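Local coordinates for nuclease (Salmonella phage SETP3, PDB 4QBN) that probably cleaves nucleic acids as a magnesium-dependent nuclease of the VRR-NUC family, assembling here as a two-fold symmetric pair, at the interface of chains A and B. Coordinates in Å, arbitrary orientation; residue numbers count along the deposited sequence, not the author numbering. Chains: chain A/B, Nuclease.

The interface of chains A and B. Residues chain A 24-28; chain B 23-28.
The backbone carbonyl oxygen A:Lys24 O is gripped by one hydrogen bond across the interface, from the amide B:Glu28 N at 2.7 Å, with the donor standing above the carbonyl plane and an angle of 158° at the hydrogen. Its twin joins A:Glu28 N to B:Lys24 O. Between them the two copies of strand 21-27 run antiparallel, and A:Ser26 meets B:Ser26 at the two-fold axis, each amide N donating to the other's carbonyl O at 2.8 Å. This reciprocal pair brings A:Ser26 O and B:Ser26 O within 2.9 Å of each other, an acceptor-acceptor clash that the flanking amides presumably offset. One side of the ladder is apolar: A:Leu25 and B:Leu25 pass each other at a slant, A:Leu25 CG lying 4.0 Å from B:Leu25 CD1; A:Leu25 CD1 also touches B:Tyr27 CD1, and B:Leu25 CD1 touches A:Tyr27 CD1. B:Arg23, kinked at its second torsion (chi2 -75°), lays its aliphatic stem over one face of A:Tyr27, with CD 3.8 Å from the ring centroid and the guanidinium plane turned 86° from the ring. On the opposite side, the poorly ordered A:Glu28 extends past B:Ser26, CG to CB 3.9 Å. As a worked example of edge-to-edge pairing, the ladder pairs the two copies of strand 21-27 antiparallel, so that the sheets of the two nuclease copies appear to continue across the interface, plausibly the dimer contact of this viral VRR-NUC domain, in contrast to the monomeric domain of FAN1.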
ATOM      1  N   LYS A  24      -3.669  -1.603  -8.663  1.00 28.15           N
ATOM      2  CA  LYS A  24      -3.482  -0.200  -9.104  1.00 27.75           C
ATOM      3  C   LYS A  24      -3.969   0.731  -7.994  1.00 29.39           C
ATOM      4  O   LYS A  24      -5.148   0.792  -7.671  1.00 29.67           O
ATOM      5  CB  LYS A  24      -4.197   0.056 -10.411  1.00 30.29           C
ATOM      6  CG  LYS A  24      -3.642  -0.750 -11.595  1.00 42.70           C
ATOM      7  CD  LYS A  24      -4.471  -0.461 -12.881  1.00 54.98           C
ATOM      8  CE  LYS A  24      -4.126  -1.422 -14.031  1.00 67.60           C
ATOM      9  NZ  LYS A  24      -4.823  -1.074 -15.346  1.00 76.18           N
ATOM     10  N   LEU A  25      -3.047   1.512  -7.450  1.00 29.74           N
ATOM     11  CA  LEU A  25      -3.275   2.273  -6.233  1.00 28.74           C
ATOM     12  C   LEU A  25      -3.689   3.663  -6.513  1.00 32.92           C
ATOM     13  O   LEU A  25      -3.276   4.259  -7.515  1.00 34.12           O
ATOM     14  CB  LEU A  25      -1.959   2.286  -5.433  1.00 33.08           C
ATOM     15  CG  LEU A  25      -2.032   2.160  -3.959  1.00 43.71           C
ATOM     16  CD1 LEU A  25      -2.820   0.910  -3.654  1.00 40.19           C
ATOM     17  CD2 LEU A  25      -0.582   2.092  -3.492  1.00 37.86           C
ATOM     18  N   SER A  26      -4.508   4.226  -5.630  1.00 29.79           N
ATOM     19  CA  SER A  26      -4.844   5.654  -5.696  1.00 31.60           C
ATOM     20  C   SER A  26      -5.082   6.078  -4.234  1.00 38.69           C
ATOM     21  O   SER A  26      -5.167   5.218  -3.338  1.00 37.19           O
ATOM     22  CB  SER A  26      -6.077   5.896  -6.570  1.00 44.98           C
ATOM     23  OG  SER A  26      -6.105   7.232  -7.037  1.00 62.97           O
ATOM     24  N   TYR A  27      -5.088   7.373  -3.948  1.00 33.40           N
ATOM     25  CA  TYR A  27      -5.395   7.803  -2.598  1.00 34.44           C
ATOM     26  C   TYR A  27      -6.739   8.442  -2.630  1.00 36.66           C
ATOM     27  O   TYR A  27      -7.062   9.079  -3.625  1.00 37.78           O
ATOM     28  CB  TYR A  27      -4.426   8.860  -2.119  1.00 35.19           C
ATOM     29  CG  TYR A  27      -3.009   8.415  -1.892  1.00 34.31           C
ATOM     30  CD1 TYR A  27      -2.701   7.135  -1.447  1.00 33.21           C
ATOM     31  CD2 TYR A  27      -1.966   9.307  -2.109  1.00 35.31           C
ATOM     32  CE1 TYR A  27      -1.360   6.756  -1.217  1.00 33.31           C
ATOM     33  CE2 TYR A  27      -0.658   8.936  -1.886  1.00 35.55           C
ATOM     34  CZ  TYR A  27      -0.358   7.679  -1.442  1.00 34.66           C
ATOM     35  OH  TYR A  27       0.964   7.315  -1.192  1.00 35.77           O
ATOM     36  N   GLU A  28      -7.478   8.378  -1.531  1.00 38.15           N
ATOM     37  CA  GLU A  28      -8.689   9.193  -1.440  1.00 41.23           C
ATOM     38  C   GLU A  28      -8.316  10.610  -1.035  1.00 48.85           C
ATOM     39  O   GLU A  28      -7.716  10.842   0.032  1.00 50.89           O
ATOM     40  CB  GLU A  28      -9.700   8.612  -0.439  1.00 44.38           C
ATOM     41  CG  GLU A  28     -10.278   7.266  -0.835  1.00 60.29           C
ATOM     42  CD  GLU A  28     -11.462   6.845   0.055  1.00 79.28           C
ATOM     43  OE1 GLU A  28     -11.842   7.635   0.960  1.00 85.09           O
ATOM     44  OE2 GLU A  28     -12.024   5.741  -0.168  1.00 84.95           O
TER
ATOM     45  N   ARG B  23      -1.946   7.133   4.860  1.00 23.17           N
ATOM     46  CA  ARG B  23      -2.647   7.572   3.620  1.00 23.80           C
ATOM     47  C   ARG B  23      -3.997   6.843   3.543  1.00 24.83           C
ATOM     48  O   ARG B  23      -4.054   5.670   3.913  1.00 24.98           O
ATOM     49  CB  ARG B  23      -1.852   7.183   2.367  1.00 24.37           C
ATOM     50  CG  ARG B  23      -0.484   7.958   2.265  1.00 26.84           C
ATOM     51  CD  ARG B  23      -0.833   9.362   1.830  1.00 29.47           C
ATOM     52  NE  ARG B  23       0.361  10.234   1.683  1.00 32.94           N
ATOM     53  CZ  ARG B  23       0.795  11.083   2.630  1.00 35.30           C
ATOM     54  NH1 ARG B  23       0.196  11.146   3.817  1.00 31.96           N
ATOM     55  NH2 ARG B  23       1.850  11.869   2.372  1.00 33.61           N
ATOM     56  N   LYS B  24      -5.010   7.533   3.038  1.00 28.15           N
ATOM     57  CA  LYS B  24      -6.317   6.896   2.753  1.00 27.75           C
ATOM     58  C   LYS B  24      -6.258   6.258   1.366  1.00 29.39           C
ATOM     59  O   LYS B  24      -6.151   6.929   0.348  1.00 29.67           O
ATOM     60  CB  LYS B  24      -7.443   7.898   2.867  1.00 30.29           C
ATOM     61  CG  LYS B  24      -7.640   8.459   4.284  1.00 42.70           C
ATOM     62  CD  LYS B  24      -8.782   9.517   4.292  1.00 54.98           C
ATOM     63  CE  LYS B  24      -8.856  10.292   5.617  1.00 67.60           C
ATOM     64  NZ  LYS B  24     -10.053  11.239   5.705  1.00 76.18           N
ATOM     65  N   LEU B  25      -6.396   4.940   1.330  1.00 29.74           N
ATOM     66  CA  LEU B  25      -6.124   4.150   0.141  1.00 28.74           C
ATOM     67  C   LEU B  25      -7.348   3.879  -0.640  1.00 32.92           C
ATOM     68  O   LEU B  25      -8.443   3.749  -0.081  1.00 34.12           O
ATOM     69  CB  LEU B  25      -5.505   2.815   0.596  1.00 33.08           C
ATOM     70  CG  LEU B  25      -4.406   2.239  -0.213  1.00 43.71           C
ATOM     71  CD1 LEU B  25      -3.338   3.298  -0.338  1.00 40.19           C
ATOM     72  CD2 LEU B  25      -3.948   1.004   0.555  1.00 37.86           C
ATOM     73  N   SER B  26      -7.198   3.773  -1.957  1.00 29.79           N
ATOM     74  CA  SER B  26      -8.298   3.326  -2.822  1.00 31.60           C
ATOM     75  C   SER B  26      -7.615   2.598  -3.995  1.00 38.69           C
ATOM     76  O   SER B  26      -6.381   2.673  -4.147  1.00 37.19           O
ATOM     77  CB  SER B  26      -9.147   4.507  -3.297  1.00 44.98           C
ATOM     78  OG  SER B  26     -10.437   4.072  -3.684  1.00 62.97           O
ATOM     79  N   TYR B  27      -8.357   1.814  -4.766  1.00 33.40           N
ATOM     80  CA  TYR B  27      -7.759   1.185  -5.927  1.00 34.44           C
ATOM     81  C   TYR B  27      -8.324   1.851  -7.132  1.00 36.66           C
ATOM     82  O   TYR B  27      -9.489   2.230  -7.102  1.00 37.78           O
ATOM     83  CB  TYR B  27      -8.137  -0.275  -6.024  1.00 35.19           C
ATOM     84  CG  TYR B  27      -7.574  -1.183  -4.967  1.00 34.31           C
ATOM     85  CD1 TYR B  27      -6.323  -0.969  -4.402  1.00 33.21           C
ATOM     86  CD2 TYR B  27      -8.307  -2.288  -4.549  1.00 35.31           C
ATOM     87  CE1 TYR B  27      -5.811  -1.856  -3.429  1.00 33.31           C
ATOM     88  CE2 TYR B  27      -7.807  -3.152  -3.600  1.00 35.55           C
ATOM     89  CZ  TYR B  27      -6.574  -2.943  -3.050  1.00 34.66           C
ATOM     90  OH  TYR B  27      -6.059  -3.833  -2.110  1.00 35.77           O
ATOM     91  N   GLU B  28      -7.567   1.903  -8.220  1.00 38.15           N
ATOM     92  CA  GLU B  28      -8.168   2.325  -9.485  1.00 41.23           C
ATOM     93  C   GLU B  28      -8.893   1.149 -10.118  1.00 48.85           C
ATOM     94  O   GLU B  28      -8.292   0.096 -10.407  1.00 50.89           O
ATOM     95  CB  GLU B  28      -7.120   2.881 -10.462  1.00 44.38           C
ATOM     96  CG  GLU B  28      -6.452   4.165 -10.008  1.00 60.29           C
ATOM     97  CD  GLU B  28      -5.606   4.818 -11.117  1.00 79.28           C
ATOM     98  OE1 GLU B  28      -5.580   4.269 -12.251  1.00 85.09           O
ATOM     99  OE2 GLU B  28      -4.994   5.888 -10.861  1.00 84.95           O
TER